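Local coordinates for maltose-binding protein MalE1 (Thermotoga maritima, PDB 6DTU) that binds malto-oligosaccharides, with maltotetraose held in its cleft here, and probably delivers them to a membrane transporter for uptake, at residues F155-Y165 and L251-F260; A189-V200 and V351-L362. One frame throughout, in Å; residues are numbered along the deposited sequence.

Contact 1 of 2, residues F155-Y165 and L251-F260; sequences FYYIAPFIFGY and LEPGVPARPF. With GLC (alpha-D-glucopyranose), chain C; GLC (alpha-D-glucopyranose), chain B.
The carbonyl oxygen of Pro160 takes two N-H groups, Gly164 N from the next turn of its own helix and Arg258 N from the loop 251-260. The second is nearly straight, with Arg258 N 3.1 Å from Pro160 O and 174° at the hydrogen. In this periplasmic binding protein fold, that bond fastens the pocket helix 155-164 to the loop leading into strand 260-268. Arg258 O sits close by, meeting Pro160 CA in a C-H...O contact and the edge of the Phe163 ring, yet is buried without a hydrogen-bond partner. Beyond it lies an aromatic cluster built around Phe260. Phe163 drives its edge into one face of that ring, planes at 84°, and Phe163 CE2 lies 3.5 Å from Phe260 CE1, while the edge of Phe260 is turned, offset, toward the face of Phe155. Tyr156 lies almost parallel to Phe260 but slid aside. With CG anti to the backbone N (chi1 179°), its ring reaches the cleft and carries a glucose on one face, C4 of the chain C sugar 3.8 Å above the Tyr156 ring. Two waters bridge Tyr156 and Phe260: one links the backbones (Tyr156 O to Phe260 N), the other the Tyr156 hydroxyl to Phe260 O. At the far end a third joins Gly164 O to Pro256 O and, in the conformer described, Arg258 NE, whose guanidinium also donates to Asn327 O. With no side chain on Gly164, Pro256 O comes within 3.4 Å of Gly164 CA. Leu251 CD2 meets Phe161 CD1 at 3.4 Å, and its CD1 packs on Gly164 CA and Tyr165 CE2. Val255 CG1 makes a CH-pi contact over one face of the Tyr165 ring. Tyr165 OH donates to the anti lone pair of Glu252 OE1, 2.8 Å away.

Contact 2 of 2, residues A189-V200 and V351-L362; sequences AIKGVKLLKRLV and VVNGKATVEEAL
Helix 189-200 crosses the start of helix 358-362 at 117°, their axes 9.7 Å apart at closest, while the last two residues of helix 341-352, Val351 and Val352, meet the C-terminal half of helix 189-200. The chain between helix 341-352 and helix 358-362 turns at Gly354, whose positive phi makes it the C-prime residue of a Schellman motif, and restarts at Thr357, an N-cap whose OG1 accepts from Glu360 N. Val358 then fits as a knob into a hole formed by Ile190, Val193, Lys194 and Lys197. Its CG1, anti to the backbone N (chi1 169°), presses on Val193 CB at 3.6 Å. One turn on, Leu362 puts CD1 between Ala189, Ile190 and CG2 of Val193. This single knob and its neighbours join helix 358-374 to helix 187-201, with Leu348 of helix 341-352 also touching Val193 and Leu196. Farther along, Val352 CG1 is shared by Leu196 CD2 and Val200 CG2, each 3.8 Å from it. Two lysines arch over the more exposed flank. Lys194 bends at its last torsion to bring NZ 3.4 Å from Glu359 OE1, a long, weak salt bridge, while the aliphatic part of Glu359 lies against Ile190 CD1. Lys197, bent likewise (chi4 85°), gives Val351 O a weak hydrogen bond from NZ at 3.1 Å.

Contacts 1 and 2 have centres 14 Å apart and alternate along the chain: 155-165, 189-200, 251-260, then 351-362. Helix 187-201, half of contact 2, lies between helix 155-164 and helix 358-374, packed on Ile158, Phe161 and Ile162 of the first. The contacts touch where Lys191 NZ forms a salt bridge with Glu252 OE1, giving that oxygen, already held by the Tyr165 hydroxyl, a second partner, and where Phe161 and Tyr165 lie against Gly192. Helix 341-352 touches both, through Trp341 and Met344 at the sugar-facing end of contact 1 and through Val351 and Val352 in contact 2, where the side chain of Leu196 is about 13 Å from a bound glucose.

Contact 1 of 2, residues F155-Y165 and L251-F260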
loop_
_atom_site.group_PDB
_atom_site.type_symbol
_atom_site.label_atom_id
_atom_site.label_comp_id
_atom_site.label_asym_id
_atom_site.label_seq_id
_atom_site.Cartn_x
_atom_site.Cartn_y
_atom_site.Cartn_z
ATOM N N PHE A 155 7.534 -0.025 8.700
ATOM C CA PHE A 155 8.379 0.681 7.733
ATOM C C PHE A 155 7.575 1.340 6.617
ATOM O O PHE A 155 7.890 2.461 6.189
ATOM C CB PHE A 155 9.388 -0.311 7.154
ATOM C CG PHE A 155 10.149 0.196 5.949
ATOM C CD1 PHE A 155 10.830 1.399 5.985
ATOM C CD2 PHE A 155 10.243 -0.580 4.805
ATOM C CE1 PHE A 155 11.534 1.848 4.891
ATOM C CE2 PHE A 155 10.958 -0.145 3.698
ATOM C CZ PHE A 155 11.611 1.072 3.742
ATOM N N TYR A 156 6.550 0.656 6.104
ATOM C CA TYR A 156 5.776 1.215 5.003
ATOM C C TYR A 156 5.239 2.614 5.336
ATOM O O TYR A 156 5.239 3.513 4.480
ATOM C CB TYR A 156 4.657 0.249 4.627
ATOM C CG TYR A 156 3.772 0.748 3.504
ATOM C CD1 TYR A 156 4.061 0.474 2.159
ATOM C CD2 TYR A 156 2.643 1.518 3.783
ATOM C CE1 TYR A 156 3.241 0.959 1.125
ATOM C CE2 TYR A 156 1.820 1.987 2.748
ATOM C CZ TYR A 156 2.141 1.704 1.435
ATOM O OH TYR A 156 1.337 2.177 0.447
ATOM N N TYR A 157 4.827 2.829 6.586
ATOM C CA TYR A 157 4.250 4.108 6.991
ATOM C C TYR A 157 5.285 5.152 7.401
ATOM O O TYR A 157 4.977 6.354 7.387
ATOM C CB TYR A 157 3.220 3.882 8.113
ATOM C CG TYR A 157 2.053 3.090 7.591
ATOM C CD1 TYR A 157 0.953 3.735 7.035
ATOM C CD2 TYR A 157 2.065 1.697 7.595
ATOM C CE1 TYR A 157 -0.099 3.012 6.489
ATOM C CE2 TYR A 157 1.022 0.984 7.075
ATOM C CZ TYR A 157 -0.062 1.645 6.535
ATOM O OH TYR A 157 -1.097 0.948 5.997
ATOM N N ILE A 158 6.500 4.732 7.769
ATOM C CA ILE A 158 7.575 5.662 8.099
ATOM C C ILE A 158 8.432 5.973 6.876
ATOM O O ILE A 158 9.193 6.953 6.883
ATOM C CB ILE A 158 8.405 5.056 9.243
ATOM C CG1 ILE A 158 7.500 4.683 10.425
ATOM C CG2 ILE A 158 9.516 6.003 9.731
ATOM C CD1 ILE A 158 6.645 5.822 10.918
ATOM N N ALA A 159 8.315 5.181 5.816
ATOM C CA ALA A 159 9.044 5.462 4.584
ATOM C C ALA A 159 8.958 6.904 4.093
ATOM O O ALA A 159 9.977 7.400 3.589
ATOM C CB ALA A 159 8.628 4.480 3.477
ATOM N N PRO A 160 7.820 7.617 4.159
ATOM C CA PRO A 160 7.835 9.000 3.666
ATOM C C PRO A 160 8.895 9.854 4.345
ATOM O O PRO A 160 9.482 10.719 3.678
ATOM C CB PRO A 160 6.414 9.512 3.952
ATOM C CG PRO A 160 5.570 8.286 4.034
ATOM C CD PRO A 160 6.472 7.232 4.627
ATOM N N PHE A 161 9.188 9.603 5.629
ATOM C CA PHE A 161 10.229 10.368 6.326
ATOM C C PHE A 161 11.615 9.926 5.885
ATOM O O PHE A 161 12.508 10.753 5.656
ATOM C CB PHE A 161 10.145 10.157 7.840
ATOM C CG PHE A 161 8.867 10.623 8.485
ATOM C CD1 PHE A 161 8.005 11.519 7.867
ATOM C CD2 PHE A 161 8.537 10.149 9.745
ATOM C CE1 PHE A 161 6.847 11.921 8.495
ATOM C CE2 PHE A 161 7.380 10.551 10.377
ATOM C CZ PHE A 161 6.526 11.431 9.758
ATOM N N ILE A 162 11.814 8.612 5.812
ATOM C CA ILE A 162 13.092 8.039 5.406
ATOM C C ILE A 162 13.474 8.516 4.008
ATOM O O ILE A 162 14.604 8.961 3.769
ATOM C CB ILE A 162 12.993 6.502 5.496
ATOM C CG1 ILE A 162 12.890 6.081 6.967
ATOM C CG2 ILE A 162 14.136 5.802 4.727
ATOM C CD1 ILE A 162 12.501 4.648 7.160
ATOM N N PHE A 163 12.543 8.399 3.051
ATOM C CA PHE A 163 12.847 8.795 1.686
ATOM C C PHE A 163 12.913 10.303 1.530
ATOM O O PHE A 163 13.715 10.806 0.733
ATOM C CB PHE A 163 11.814 8.211 0.724
ATOM C CG PHE A 163 11.752 6.694 0.729
ATOM C CD1 PHE A 163 12.847 5.924 1.082
ATOM C CD2 PHE A 163 10.584 6.051 0.368
ATOM C CE1 PHE A 163 12.767 4.543 1.085
ATOM C CE2 PHE A 163 10.498 4.693 0.348
ATOM C CZ PHE A 163 11.595 3.922 0.714
ATOM N N GLY A 164 12.097 11.042 2.273
ATOM C CA GLY A 164 12.133 12.490 2.148
ATOM C C GLY A 164 13.509 13.059 2.433
ATOM O O GLY A 164 13.959 13.994 1.763
ATOM N N TYR A 165 14.222 12.476 3.389
ATOM C CA TYR A 165 15.540 12.986 3.733
ATOM C C TYR A 165 16.663 12.358 2.910
ATOM O O TYR A 165 17.826 12.725 3.100
ATOM C CB TYR A 165 15.801 12.810 5.235
ATOM C CG TYR A 165 15.199 13.887 6.115
ATOM C CD1 TYR A 165 15.629 15.205 6.016
ATOM C CD2 TYR A 165 14.228 13.586 7.061
ATOM C CE1 TYR A 165 15.098 16.197 6.821
ATOM C CE2 TYR A 165 13.686 14.575 7.878
ATOM C CZ TYR A 165 14.131 15.879 7.747
ATOM O OH TYR A 165 13.613 16.887 8.531
ATOM N N LEU A 251 8.722 17.748 5.829
ATOM C CA LEU A 251 9.482 17.361 7.014
ATOM C C LEU A 251 10.200 18.559 7.611
ATOM O O LEU A 251 10.344 18.677 8.837
ATOM C CB LEU A 251 10.472 16.263 6.654
ATOM C CG LEU A 251 9.867 15.158 5.797
ATOM C CD1 LEU A 251 10.939 14.117 5.520
ATOM C CD2 LEU A 251 8.652 14.563 6.507
ATOM N N GLU A 252 10.701 19.428 6.746
ATOM C CA GLU A 252 11.275 20.710 7.121
ATOM C C GLU A 252 11.257 21.576 5.875
ATOM O O GLU A 252 10.848 21.109 4.802
ATOM C CB GLU A 252 12.705 20.555 7.685
ATOM C CG GLU A 252 13.750 19.999 6.730
ATOM C CD GLU A 252 15.137 19.957 7.358
ATOM O OE1 GLU A 252 15.407 19.042 8.163
ATOM O OE2 GLU A 252 15.954 20.853 7.053
ATOM N N PRO A 253 11.573 22.878 5.997
ATOM C CA PRO A 253 11.517 23.735 4.807
ATOM C C PRO A 253 12.332 23.171 3.647
ATOM O O PRO A 253 13.528 22.878 3.801
ATOM C CB PRO A 253 12.092 25.058 5.326
ATOM C CG PRO A 253 11.630 25.071 6.750
ATOM C CD PRO A 253 11.880 23.669 7.204
ATOM N N GLY A 254 11.683 22.979 2.501
ATOM C CA GLY A 254 12.333 22.460 1.307
ATOM C C GLY A 254 12.556 20.967 1.266
ATOM O O GLY A 254 13.266 20.487 0.375
ATOM N N VAL A 255 11.959 20.214 2.182
ATOM C CA VAL A 255 12.120 18.763 2.212
ATOM C C VAL A 255 10.744 18.111 2.277
ATOM O O VAL A 255 10.184 17.954 3.374
ATOM C CB VAL A 255 12.998 18.332 3.398
ATOM C CG1 VAL A 255 13.139 16.811 3.416
ATOM C CG2 VAL A 255 14.360 19.020 3.343
ATOM N N PRO A 256 10.135 17.754 1.153
ATOM C CA PRO A 256 8.833 17.088 1.233
ATOM C C PRO A 256 8.958 15.632 1.647
ATOM O O PRO A 256 9.976 14.972 1.429
ATOM C CB PRO A 256 8.274 17.202 -0.188
ATOM C CG PRO A 256 9.468 17.371 -1.058
ATOM C CD PRO A 256 10.517 18.072 -0.237
ATOM N N ALA A 257 7.884 15.137 2.249
ATOM C CA ALA A 257 7.767 13.707 2.487
ATOM C C ALA A 257 7.632 13.000 1.150
ATOM O O ALA A 257 7.061 13.537 0.214
ATOM C CB ALA A 257 6.510 13.411 3.308
ATOM N N ARG A 258 8.162 11.776 1.061
ATOM C CA ARG A 258 8.135 11.010 -0.186
ATOM C C ARG A 258 7.653 9.593 0.096
ATOM O O ARG A 258 8.460 8.696 0.368
ATOM C CB ARG A 258 9.500 11.031 -0.875
ATOM C CG ARG A 258 9.986 12.449 -1.199
ATOM C CD ARG A 258 11.329 12.457 -1.904
ATOM N NE ARG A 258 11.655 13.795 -2.377
ATOM C CZ ARG A 258 11.109 14.357 -3.452
ATOM N NH1 ARG A 258 10.212 13.695 -4.172
ATOM N NH2 ARG A 258 11.460 15.581 -3.810
ATOM N N PRO A 259 6.341 9.355 0.024
ATOM C CA PRO A 259 5.795 8.030 0.345
ATOM C C PRO A 259 6.081 6.993 -0.741
ATOM O O PRO A 259 6.375 7.307 -1.890
ATOM C CB PRO A 259 4.284 8.302 0.421
ATOM C CG PRO A 259 4.069 9.448 -0.532
ATOM C CD PRO A 259 5.283 10.307 -0.359
ATOM N N PHE A 260 5.975 5.729 -0.348
ATOM C CA PHE A 260 5.915 4.665 -1.341
ATOM C C PHE A 260 4.729 4.877 -2.274
ATOM O O PHE A 260 3.651 5.318 -1.859
ATOM C CB PHE A 260 5.736 3.311 -0.646
ATOM C CG PHE A 260 7.022 2.610 -0.251
ATOM C CD1 PHE A 260 8.040 2.355 -1.169
ATOM C CD2 PHE A 260 7.192 2.164 1.045
ATOM C CE1 PHE A 260 9.216 1.670 -0.766
ATOM C CE2 PHE A 260 8.341 1.514 1.440
ATOM C CZ PHE A 260 9.344 1.261 0.538
HETATM C C1 GLC C . -1.608 -1.050 2.423
HETATM C C2 GLC C . -0.841 -0.983 1.153
HETATM C C3 GLC C . 0.110 -2.086 1.050
HETATM C C4 GLC C . 1.075 -2.091 2.219
HETATM C C5 GLC C . 0.325 -2.118 3.584
HETATM C C6 GLC C . 1.190 -1.868 4.700
HETATM O O2 GLC C . -1.802 -1.140 0.067
HETATM O O3 GLC C . 0.942 -1.940 -0.160
HETATM O O4 GLC C . 1.894 -3.312 2.184
HETATM O O5 GLC C . -0.671 -0.966 3.546
HETATM O O6 GLC C . 0.504 -2.218 5.890
HETATM C C1 GLC B . 3.233 -3.162 1.831
HETATM C C2 GLC B . 3.607 -4.234 0.886
HETATM C C3 GLC B . 3.480 -5.591 1.507
HETATM C C4 GLC B . 4.332 -5.733 2.707
HETATM C C5 GLC B . 3.981 -4.647 3.755
HETATM C C6 GLC B . 4.874 -4.648 4.840
HETATM O O2 GLC B . 2.719 -4.168 -0.265
HETATM O O3 GLC B . 3.852 -6.611 0.527
HETATM O O4 GLC B . 4.071 -7.042 3.284
HETATM O O5 GLC B . 4.065 -3.256 3.050
HETATM O O6 GLC B . 4.447 -3.669 5.762
HETATM O O HOH W 1 4.755 5.017 2.136
HETATM O O HOH W 2 2.397 4.892 0.465
HETATM O O HOH W 3 12.424 15.334 -0.036
#

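Contact 2 of 2, residues A189-V200 and V351-L362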
loop_
_atom_site.group_PDB
_atom_site.type_symbol
_atom_site.label_atom_id
_atom_site.label_comp_id
_atom_site.label_asym_id
_atom_site.label_seq_id
_atom_site.Cartn_x
_atom_site.Cartn_y
_atom_site.Cartn_z
ATOM N N ALA A 189 18.253 8.303 5.918
ATOM C CA ALA A 189 17.383 7.378 6.626
ATOM C C ALA A 189 17.436 7.643 8.116
ATOM O O ALA A 189 16.410 7.609 8.806
ATOM C CB ALA A 189 17.818 5.940 6.342
ATOM N N ILE A 190 18.636 7.929 8.623
ATOM C CA ILE A 190 18.804 8.192 10.044
ATOM C C ILE A 190 18.051 9.445 10.451
ATOM O O ILE A 190 17.364 9.461 11.476
ATOM C CB ILE A 190 20.298 8.262 10.393
ATOM C CG1 ILE A 190 20.900 6.863 10.287
ATOM C CG2 ILE A 190 20.496 8.873 11.783
ATOM C CD1 ILE A 190 22.426 6.817 10.364
ATOM N N LYS A 191 18.131 10.500 9.634
ATOM C CA LYS A 191 17.412 11.732 9.947
ATOM C C LYS A 191 15.900 11.513 9.914
ATOM O O LYS A 191 15.165 12.043 10.761
ATOM C CB LYS A 191 17.821 12.828 8.961
ATOM C CG LYS A 191 17.390 14.223 9.380
ATOM C CD LYS A 191 18.206 15.296 8.667
ATOM C CE LYS A 191 17.941 16.676 9.277
ATOM N NZ LYS A 191 18.338 17.752 8.327
ATOM N N GLY A 192 15.427 10.699 8.969
ATOM C CA GLY A 192 14.005 10.407 8.899
ATOM C C GLY A 192 13.506 9.596 10.080
ATOM O O GLY A 192 12.418 9.845 10.602
ATOM N N VAL A 193 14.275 8.592 10.502
ATOM C CA VAL A 193 13.856 7.817 11.668
ATOM C C VAL A 193 14.045 8.625 12.948
ATOM O O VAL A 193 13.336 8.411 13.939
ATOM C CB VAL A 193 14.589 6.461 11.681
ATOM C CG1 VAL A 193 14.216 5.633 12.900
ATOM C CG2 VAL A 193 14.246 5.660 10.411
ATOM N N LYS A 194 14.977 9.579 12.945
ATOM C CA LYS A 194 15.076 10.486 14.084
ATOM C C LYS A 194 13.858 11.387 14.192
ATOM O O LYS A 194 13.492 11.784 15.303
ATOM C CB LYS A 194 16.373 11.292 14.035
ATOM C CG LYS A 194 17.588 10.471 14.433
ATOM C CD LYS A 194 18.806 11.365 14.549
ATOM C CE LYS A 194 20.028 10.578 15.010
ATOM N NZ LYS A 194 19.755 9.727 16.202
ATOM N N LEU A 195 13.221 11.724 13.059
ATOM C CA LEU A 195 11.937 12.416 13.120
ATOM C C LEU A 195 10.865 11.526 13.753
ATOM O O LEU A 195 10.113 11.985 14.620
ATOM C CB LEU A 195 11.532 12.900 11.727
ATOM C CG LEU A 195 10.162 13.585 11.601
ATOM C CD1 LEU A 195 10.142 14.863 12.418
ATOM C CD2 LEU A 195 9.790 13.854 10.142
ATOM N N LEU A 196 10.807 10.241 13.374
ATOM C CA LEU A 196 9.884 9.326 14.041
ATOM C C LEU A 196 10.146 9.298 15.537
ATOM O O LEU A 196 9.208 9.376 16.342
ATOM C CB LEU A 196 10.022 7.915 13.455
ATOM C CG LEU A 196 9.340 6.782 14.236
ATOM C CD1 LEU A 196 7.839 7.033 14.267
ATOM C CD2 LEU A 196 9.678 5.447 13.614
ATOM N N LYS A 197 11.418 9.231 15.931
ATOM C CA LYS A 197 11.718 9.179 17.358
ATOM C C LYS A 197 11.312 10.471 18.059
ATOM O O LYS A 197 10.808 10.434 19.189
ATOM C CB LYS A 197 13.193 8.850 17.601
ATOM C CG LYS A 197 13.485 8.630 19.076
ATOM C CD LYS A 197 14.844 8.023 19.344
ATOM C CE LYS A 197 14.908 7.579 20.795
ATOM N NZ LYS A 197 14.333 6.206 20.954
ATOM N N ARG A 198 11.471 11.613 17.385
ATOM C CA ARG A 198 11.003 12.878 17.941
ATOM C C ARG A 198 9.501 12.838 18.210
ATOM O O ARG A 198 9.041 13.255 19.275
ATOM C CB ARG A 198 11.353 14.024 16.990
ATOM C CG ARG A 198 10.931 15.395 17.514
ATOM C CD ARG A 198 11.069 16.483 16.455
ATOM N NE ARG A 198 10.355 17.701 16.832
ATOM C CZ ARG A 198 10.091 18.694 15.987
ATOM N NH1 ARG A 198 10.468 18.602 14.720
ATOM N NH2 ARG A 198 9.432 19.774 16.398
ATOM N N LEU A 199 8.723 12.300 17.268
ATOM C CA LEU A 199 7.280 12.197 17.464
ATOM C C LEU A 199 6.934 11.354 18.691
ATOM O O LEU A 199 6.010 11.688 19.448
ATOM C CB LEU A 199 6.631 11.594 16.219
ATOM C CG LEU A 199 6.770 12.315 14.880
ATOM C CD1 LEU A 199 5.937 11.585 13.840
ATOM C CD2 LEU A 199 6.352 13.780 14.996
ATOM N N VAL A 200 7.664 10.257 18.903
ATOM C CA VAL A 200 7.438 9.424 20.078
ATOM C C VAL A 200 7.896 10.152 21.333
ATOM O O VAL A 200 7.180 10.186 22.345
ATOM C CB VAL A 200 8.169 8.078 19.909
ATOM C CG1 VAL A 200 8.024 7.230 21.165
ATOM C CG2 VAL A 200 7.622 7.336 18.690
ATOM N N VAL A 351 13.315 1.203 17.871
ATOM C CA VAL A 351 13.449 2.646 18.035
ATOM C C VAL A 351 12.283 3.209 18.840
ATOM O O VAL A 351 12.476 3.962 19.800
ATOM C CB VAL A 351 13.580 3.336 16.667
ATOM C CG1 VAL A 351 13.493 4.848 16.844
ATOM C CG2 VAL A 351 14.896 2.954 15.988
ATOM N N VAL A 352 11.049 2.876 18.447
ATOM C CA VAL A 352 9.917 3.481 19.138
ATOM C C VAL A 352 9.782 2.990 20.564
ATOM O O VAL A 352 9.116 3.641 21.378
ATOM C CB VAL A 352 8.573 3.380 18.386
ATOM C CG1 VAL A 352 8.648 4.073 17.044
ATOM C CG2 VAL A 352 8.160 1.936 18.245
ATOM N N ASN A 353 10.389 1.854 20.888
ATOM C CA ASN A 353 10.370 1.344 22.252
ATOM C C ASN A 353 11.632 1.699 23.035
ATOM O O ASN A 353 11.820 1.193 24.143
ATOM C CB ASN A 353 10.094 -0.161 22.259
ATOM C CG ASN A 353 8.649 -0.491 21.869
ATOM O OD1 ASN A 353 8.386 -1.038 20.788
ATOM N ND2 ASN A 353 7.708 -0.155 22.758
ATOM N N GLY A 354 12.479 2.569 22.494
ATOM C CA GLY A 354 13.655 3.023 23.220
ATOM C C GLY A 354 14.635 1.914 23.536
ATOM O O GLY A 354 15.303 1.949 24.580
ATOM N N LYS A 355 14.790 0.957 22.620
ATOM C CA LYS A 355 15.628 -0.206 22.858
ATOM C C LYS A 355 16.981 -0.111 22.187
ATOM O O LYS A 355 17.858 -0.928 22.488
ATOM C CB LYS A 355 14.958 -1.481 22.337
ATOM C CG LYS A 355 13.566 -1.684 22.841
ATOM C CD LYS A 355 13.570 -2.565 24.063
ATOM C CE LYS A 355 12.260 -2.437 24.805
ATOM N NZ LYS A 355 12.442 -2.500 26.287
ATOM N N ALA A 356 17.162 0.852 21.287
ATOM C CA ALA A 356 18.397 1.033 20.545
ATOM C C ALA A 356 18.383 2.431 19.946
ATOM O O ALA A 356 17.320 3.038 19.766
ATOM C CB ALA A 356 18.553 -0.021 19.434
ATOM N N THR A 357 19.576 2.950 19.664
ATOM C CA THR A 357 19.664 4.205 18.943
ATOM C C THR A 357 19.196 3.994 17.511
ATOM O O THR A 357 19.090 2.866 17.018
ATOM C CB THR A 357 21.100 4.728 18.916
ATOM O OG1 THR A 357 21.904 3.892 18.063
ATOM C CG2 THR A 357 21.687 4.760 20.321
ATOM N N VAL A 358 18.878 5.104 16.847
ATOM C CA VAL A 358 18.441 5.010 15.456
ATOM C C VAL A 358 19.546 4.421 14.595
ATOM O O VAL A 358 19.302 3.549 13.752
ATOM C CB VAL A 358 17.976 6.383 14.936
ATOM C CG1 VAL A 358 17.770 6.349 13.418
ATOM C CG2 VAL A 358 16.699 6.800 15.635
ATOM N N GLU A 359 20.784 4.868 14.814
ATOM C CA GLU A 359 21.891 4.458 13.961
ATOM C C GLU A 359 22.181 2.974 14.121
ATOM O O GLU A 359 22.455 2.278 13.137
ATOM C CB GLU A 359 23.133 5.271 14.327
ATOM C CG GLU A 359 23.011 6.759 14.025
ATOM C CD GLU A 359 22.650 7.630 15.235
ATOM O OE1 GLU A 359 21.949 7.175 16.177
ATOM O OE2 GLU A 359 23.066 8.806 15.212
ATOM N N GLU A 360 22.138 2.478 15.359
ATOM C CA GLU A 360 22.355 1.059 15.602
ATOM C C GLU A 360 21.223 0.227 15.026
ATOM O O GLU A 360 21.459 -0.836 14.444
ATOM C CB GLU A 360 22.466 0.800 17.098
ATOM C CG GLU A 360 22.898 -0.621 17.451
ATOM C CD GLU A 360 24.367 -0.917 17.132
ATOM O OE1 GLU A 360 25.104 -0.010 16.670
ATOM O OE2 GLU A 360 24.788 -2.076 17.351
ATOM N N ALA A 361 19.983 0.680 15.198
ATOM C CA ALA A 361 18.860 -0.131 14.745
ATOM C C ALA A 361 18.877 -0.262 13.232
ATOM O O ALA A 361 18.665 -1.354 12.691
ATOM C CB ALA A 361 17.547 0.469 15.227
ATOM N N LEU A 362 19.105 0.856 12.534
ATOM C CA LEU A 362 19.107 0.830 11.073
ATOM C C LEU A 362 20.327 0.093 10.543
ATOM O O LEU A 362 20.221 -0.675 9.581
ATOM C CB LEU A 362 19.045 2.249 10.510
ATOM C CG LEU A 362 17.760 3.051 10.778
ATOM C CD1 LEU A 362 17.845 4.450 10.196
ATOM C CD2 LEU A 362 16.537 2.312 10.216
#